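TRAP dicarboxylate transporter-DctP subunit (PDB 4PE3) probably binds a small organic acid in the periplasm as the solute-binding component of a TRAP transporter, and is captured here empty and open. Local coordinates at residues H31-N43 with E63-D76. Residues are numbered along the deposited sequence; the frame is centred on the assembly and turned at random. Where two conformers were deposited one is given.
Sequences HHFRFQSSDPAGN and EVTIELMPVGTIVD. With ZN (zinc ion), chain G.
The Arg34 guanidinium has the selenium of Met69 (a selenomethionine) over one face in one of the two modelled conformers of Met69, while Glu67 OE2 lies near the plane at an edge, with NE to OE2 at 4.4 Å too long for a salt bridge. Arg34 NH2 also meets Ile74 CD1 at 3.5 Å, the two side chains crossing at about a right angle. At the edge of the His32 ring, near its plane, ND1 shares a 2.8 Å hydrogen bond with Thr65 OG1. Ile66 CD1 sits near the plane of the Phe33 ring at its edge and lies 3.8 Å from Phe35 CE1; Val64 CG1 touches Phe33 CE2 obliquely. These apolar groups line the opposite sheet face from Arg34 and Gln36, with helix 44-59 packing on Val64 and Ile66 and strand 243-248 on both phenylalanines. Strands 32-37 and 65-69 run parallel, joined by helix 44-59 as a beta-alpha-beta unit; strand 65-69 forms one edge of the five-stranded sheet. Backbone hydrogen bonds from His31 N–Glu63 O to Ser37 N–Met69 O link them. From within strand 32-37, Gln36, with CG anti to the backbone N (chi1 -168°) and an extended chain, reaches into the loop 70-76. Its OE1 accepts from Ile74 N at 2.9 Å and, on a lone pair, from Val75 N at 3.3 Å; NE2 donates to Val75 O at 2.9 Å, nearly in its own amide plane, so three bonds fix the amide's rotation. Just before strand 32-37, His31 NE2 binds a zinc ion at 2.0 Å, with two waters as further ligands.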
loop_
_atom_site.group_PDB
_atom_site.type_symbol
_atom_site.label_atom_id
_atom_site.label_comp_id
_atom_site.label_asym_id
_atom_site.label_seq_id
_atom_site.Cartn_x
_atom_site.Cartn_y
_atom_site.Cartn_z
ATOM N N HIS A 31 25.184 16.792 5.965
ATOM C CA HIS A 31 24.874 15.371 6.052
ATOM C C HIS A 31 24.490 14.838 4.691
ATOM O O HIS A 31 23.767 15.493 3.946
ATOM C CB HIS A 31 23.717 15.126 7.013
ATOM C CG HIS A 31 23.920 15.726 8.365
ATOM N ND1 HIS A 31 24.511 15.038 9.403
ATOM C CD2 HIS A 31 23.614 16.950 8.849
ATOM C CE1 HIS A 31 24.557 15.814 10.469
ATOM N NE2 HIS A 31 24.013 16.978 10.162
ATOM N N HIS A 32 24.955 13.631 4.392
ATOM C CA HIS A 32 24.682 12.980 3.125
ATOM C C HIS A 32 24.199 11.560 3.416
ATOM O O HIS A 32 24.953 10.738 3.943
ATOM C CB HIS A 32 25.948 12.979 2.270
ATOM C CG HIS A 32 26.558 14.337 2.112
ATOM N ND1 HIS A 32 26.150 15.234 1.149
ATOM C CD2 HIS A 32 27.543 14.956 2.807
ATOM C CE1 HIS A 32 26.859 16.344 1.254
ATOM N NE2 HIS A 32 27.713 16.201 2.250
ATOM N N PHE A 33 22.933 11.281 3.119
ATOM C CA PHE A 33 22.339 9.993 3.463
ATOM C C PHE A 33 21.914 9.221 2.217
ATOM O O PHE A 33 21.118 9.711 1.419
ATOM C CB PHE A 33 21.075 10.178 4.303
ATOM C CG PHE A 33 21.294 10.895 5.615
ATOM C CD1 PHE A 33 22.353 10.581 6.458
ATOM C CD2 PHE A 33 20.404 11.880 6.005
ATOM C CE1 PHE A 33 22.504 11.246 7.664
ATOM C CE2 PHE A 33 20.571 12.550 7.208
ATOM C CZ PHE A 33 21.612 12.232 8.020
ATOM N N ARG A 34 22.367 7.985 2.115
ATOM C CA ARG A 34 22.041 7.116 0.980
ATOM C C ARG A 34 20.832 6.238 1.313
ATOM O O ARG A 34 20.856 5.495 2.313
ATOM C CB ARG A 34 23.254 6.252 0.655
ATOM C CG ARG A 34 24.578 6.986 0.842
ATOM C CD ARG A 34 25.722 6.013 0.992
ATOM N NE ARG A 34 26.113 5.454 -0.297
ATOM C CZ ARG A 34 26.383 4.171 -0.527
ATOM N NH1 ARG A 34 26.309 3.267 0.445
ATOM N NH2 ARG A 34 26.744 3.795 -1.747
ATOM N N PHE A 35 19.788 6.356 0.506
ATOM C CA PHE A 35 18.565 5.587 0.666
ATOM C C PHE A 35 18.376 4.628 -0.483
ATOM O O PHE A 35 18.542 5.023 -1.632
ATOM C CB PHE A 35 17.370 6.525 0.668
ATOM C CG PHE A 35 17.056 7.116 1.992
ATOM C CD1 PHE A 35 17.964 7.925 2.648
ATOM C CD2 PHE A 35 15.819 6.882 2.580
ATOM C CE1 PHE A 35 17.647 8.477 3.868
ATOM C CE2 PHE A 35 15.511 7.438 3.807
ATOM C CZ PHE A 35 16.432 8.226 4.446
ATOM N N GLN A 36 18.054 3.378 -0.214
ATOM C CA GLN A 36 17.746 2.432 -1.255
ATOM C C GLN A 36 16.243 2.237 -1.410
ATOM O O GLN A 36 15.518 2.063 -0.419
ATOM C CB GLN A 36 18.406 1.099 -0.991
ATOM C CG GLN A 36 18.328 0.221 -2.213
ATOM C CD GLN A 36 19.079 -1.061 -2.075
ATOM O OE1 GLN A 36 20.313 -1.086 -2.156
ATOM N NE2 GLN A 36 18.349 -2.150 -1.852
ATOM N N SER A 37 15.764 2.294 -2.645
ATOM C CA SER A 37 14.360 2.115 -2.993
ATOM C C SER A 37 14.070 0.643 -3.183
ATOM O O SER A 37 14.970 -0.145 -3.435
ATOM C CB SER A 37 14.109 2.859 -4.302
ATOM O OG SER A 37 12.738 2.742 -4.679
ATOM N N SER A 38 12.798 0.270 -3.090
ATOM C CA SER A 38 12.361 -1.050 -3.560
ATOM C C SER A 38 12.043 -1.073 -5.066
ATOM O O SER A 38 11.746 -2.120 -5.626
ATOM C CB SER A 38 11.130 -1.503 -2.758
ATOM O OG SER A 38 10.123 -0.532 -2.863
ATOM N N ASP A 39 12.097 0.081 -5.722
ATOM C CA ASP A 39 11.792 0.163 -7.143
ATOM C C ASP A 39 13.061 0.356 -7.968
ATOM O O ASP A 39 14.071 0.882 -7.482
ATOM C CB ASP A 39 10.825 1.305 -7.379
ATOM C CG ASP A 39 9.492 1.086 -6.702
ATOM O OD1 ASP A 39 8.918 0.005 -6.885
ATOM O OD2 ASP A 39 9.021 1.977 -5.973
ATOM N N PRO A 40 13.019 -0.077 -9.226
ATOM C CA PRO A 40 14.157 0.113 -10.117
ATOM C C PRO A 40 14.150 1.477 -10.798
ATOM O O PRO A 40 13.108 2.128 -10.859
ATOM C CB PRO A 40 13.944 -0.981 -11.162
ATOM C CG PRO A 40 12.450 -1.104 -11.251
ATOM C CD PRO A 40 11.954 -0.881 -9.856
ATOM N N ALA A 41 15.290 1.874 -11.363
ATOM C CA ALA A 41 15.318 3.044 -12.230
ATOM C C ALA A 41 14.358 2.813 -13.376
ATOM O O ALA A 41 14.225 1.692 -13.863
ATOM C CB ALA A 41 16.721 3.284 -12.761
ATOM N N GLY A 42 13.679 3.876 -13.781
ATOM C CA GLY A 42 12.707 3.795 -14.853
ATOM C C GLY A 42 11.297 3.829 -14.301
ATOM O O GLY A 42 10.421 4.516 -14.841
ATOM N N ASN A 43 11.095 3.099 -13.204
ATOM C CA ASN A 43 9.781 2.882 -12.617
ATOM C C ASN A 43 9.179 4.213 -12.151
ATOM O O ASN A 43 9.888 5.096 -11.657
ATOM C CB ASN A 43 9.936 1.855 -11.470
ATOM C CG ASN A 43 8.745 1.772 -10.573
ATOM O OD1 ASN A 43 8.459 2.702 -9.836
ATOM N ND2 ASN A 43 8.077 0.623 -10.567
ATOM N N GLU A 63 21.790 21.514 3.692
ATOM C CA GLU A 63 22.462 20.936 4.861
ATOM C C GLU A 63 22.286 19.426 4.961
ATOM O O GLU A 63 23.073 18.750 5.617
ATOM C CB GLU A 63 22.035 21.607 6.177
ATOM C CG GLU A 63 23.196 22.320 6.898
ATOM C CD GLU A 63 23.435 21.831 8.330
ATOM O OE1 GLU A 63 22.458 21.756 9.108
ATOM O OE2 GLU A 63 24.601 21.533 8.679
ATOM N N VAL A 64 21.246 18.899 4.320
ATOM C CA VAL A 64 21.033 17.458 4.246
ATOM C C VAL A 64 20.722 17.115 2.799
ATOM O O VAL A 64 19.904 17.780 2.170
ATOM C CB VAL A 64 19.858 16.984 5.149
ATOM C CG1 VAL A 64 19.661 15.475 5.033
ATOM C CG2 VAL A 64 20.078 17.391 6.601
ATOM N N THR A 65 21.419 16.112 2.274
ATOM C CA THR A 65 21.170 15.607 0.933
ATOM C C THR A 65 20.848 14.118 1.023
ATOM O O THR A 65 21.318 13.420 1.935
ATOM C CB THR A 65 22.381 15.826 0.010
ATOM O OG1 THR A 65 23.489 15.045 0.462
ATOM C CG2 THR A 65 22.795 17.295 -0.021
ATOM N N ILE A 66 20.025 13.648 0.094
ATOM C CA ILE A 66 19.625 12.257 0.026
ATOM C C ILE A 66 20.076 11.734 -1.322
ATOM O O ILE A 66 19.768 12.330 -2.355
ATOM C CB ILE A 66 18.087 12.102 0.070
ATOM C CG1 ILE A 66 17.499 12.698 1.354
ATOM C CG2 ILE A 66 17.668 10.636 -0.079
ATOM C CD1 ILE A 66 17.981 12.041 2.629
ATOM N N GLU A 67 20.808 10.632 -1.307
ATOM C CA GLU A 67 21.149 9.925 -2.529
ATOM C C GLU A 67 20.209 8.738 -2.689
ATOM O O GLU A 67 20.271 7.791 -1.911
ATOM C CB GLU A 67 22.590 9.450 -2.458
ATOM C CG GLU A 67 23.065 8.832 -3.727
ATOM C CD GLU A 67 24.551 8.971 -3.893
ATOM O OE1 GLU A 67 24.972 9.155 -5.047
ATOM O OE2 GLU A 67 25.290 8.907 -2.881
ATOM N N LEU A 68 19.345 8.782 -3.706
ATOM C CA LEU A 68 18.354 7.747 -3.934
ATOM C C LEU A 68 18.893 6.663 -4.881
ATOM O O LEU A 68 19.263 6.963 -6.011
ATOM C CB LEU A 68 17.092 8.383 -4.529
ATOM C CG LEU A 68 15.928 7.455 -4.874
ATOM C CD1 LEU A 68 15.281 6.923 -3.609
ATOM C CD2 LEU A 68 14.919 8.190 -5.788
HETATM N N MSE A 69 18.903 5.416 -4.440
HETATM C CA MSE A 69 19.502 4.331 -5.203
HETATM C C MSE A 69 18.451 3.278 -5.536
HETATM O O MSE A 69 17.681 2.878 -4.680
HETATM C CB MSE A 69 20.631 3.709 -4.384
HETATM C CG MSE A 69 21.738 4.699 -4.026
HETATM SE SE MSE A 69 23.014 4.004 -2.721
HETATM C CE MSE A 69 21.769 3.407 -1.351
ATOM N N PRO A 70 18.417 2.805 -6.783
ATOM C CA PRO A 70 17.406 1.796 -7.132
ATOM C C PRO A 70 17.566 0.501 -6.339
ATOM O O PRO A 70 18.623 0.220 -5.759
ATOM C CB PRO A 70 17.650 1.529 -8.619
ATOM C CG PRO A 70 18.547 2.591 -9.084
ATOM C CD PRO A 70 19.256 3.189 -7.924
ATOM N N VAL A 71 16.496 -0.279 -6.292
ATOM C CA VAL A 71 16.492 -1.550 -5.583
ATOM C C VAL A 71 17.681 -2.410 -5.984
ATOM O O VAL A 71 18.023 -2.512 -7.160
ATOM C CB VAL A 71 15.165 -2.293 -5.840
ATOM C CG1 VAL A 71 15.022 -2.626 -7.310
ATOM C CG2 VAL A 71 15.063 -3.530 -4.932
ATOM N N GLY A 72 18.306 -3.014 -4.971
ATOM C CA GLY A 72 19.388 -3.952 -5.168
ATOM C C GLY A 72 20.750 -3.334 -5.417
ATOM O O GLY A 72 21.701 -4.065 -5.685
ATOM N N THR A 73 20.853 -2.007 -5.349
ATOM C CA THR A 73 22.133 -1.348 -5.632
ATOM C C THR A 73 23.203 -1.777 -4.667
ATOM O O THR A 73 24.299 -2.146 -5.074
ATOM C CB THR A 73 22.046 0.170 -5.497
ATOM O OG1 THR A 73 21.219 0.680 -6.531
ATOM C CG2 THR A 73 23.426 0.798 -5.620
ATOM N N ILE A 74 22.879 -1.696 -3.382
ATOM C CA ILE A 74 23.849 -1.957 -2.338
ATOM C C ILE A 74 23.559 -3.295 -1.680
ATOM O O ILE A 74 24.489 -4.049 -1.399
ATOM C CB ILE A 74 23.860 -0.832 -1.287
ATOM C CG1 ILE A 74 24.100 0.519 -1.954
ATOM C CG2 ILE A 74 24.944 -1.093 -0.247
ATOM C CD1 ILE A 74 25.503 0.641 -2.578
ATOM N N VAL A 75 22.283 -3.600 -1.439
ATOM C CA VAL A 75 21.929 -4.869 -0.822
ATOM C C VAL A 75 20.591 -5.392 -1.314
ATOM O O VAL A 75 19.828 -4.675 -1.948
ATOM C CB VAL A 75 21.832 -4.749 0.707
ATOM C CG1 VAL A 75 23.222 -4.636 1.311
ATOM C CG2 VAL A 75 20.937 -3.571 1.093
ATOM N N ASP A 76 20.324 -6.654 -1.004
ATOM C CA ASP A 76 19.057 -7.295 -1.328
ATOM C C ASP A 76 17.895 -6.506 -0.722
ATOM O O ASP A 76 18.016 -5.967 0.379
ATOM C CB ASP A 76 19.089 -8.716 -0.763
ATOM C CG ASP A 76 17.865 -9.513 -1.123
ATOM O OD1 ASP A 76 16.894 -9.510 -0.334
ATOM O OD2 ASP A 76 17.882 -10.150 -2.194
HETATM ZN ZN ZN G . 24.311 18.472 11.517
HETATM O O HOH W 1 26.335 18.814 11.952
HETATM O O HOH W 2 22.860 18.056 13.037
#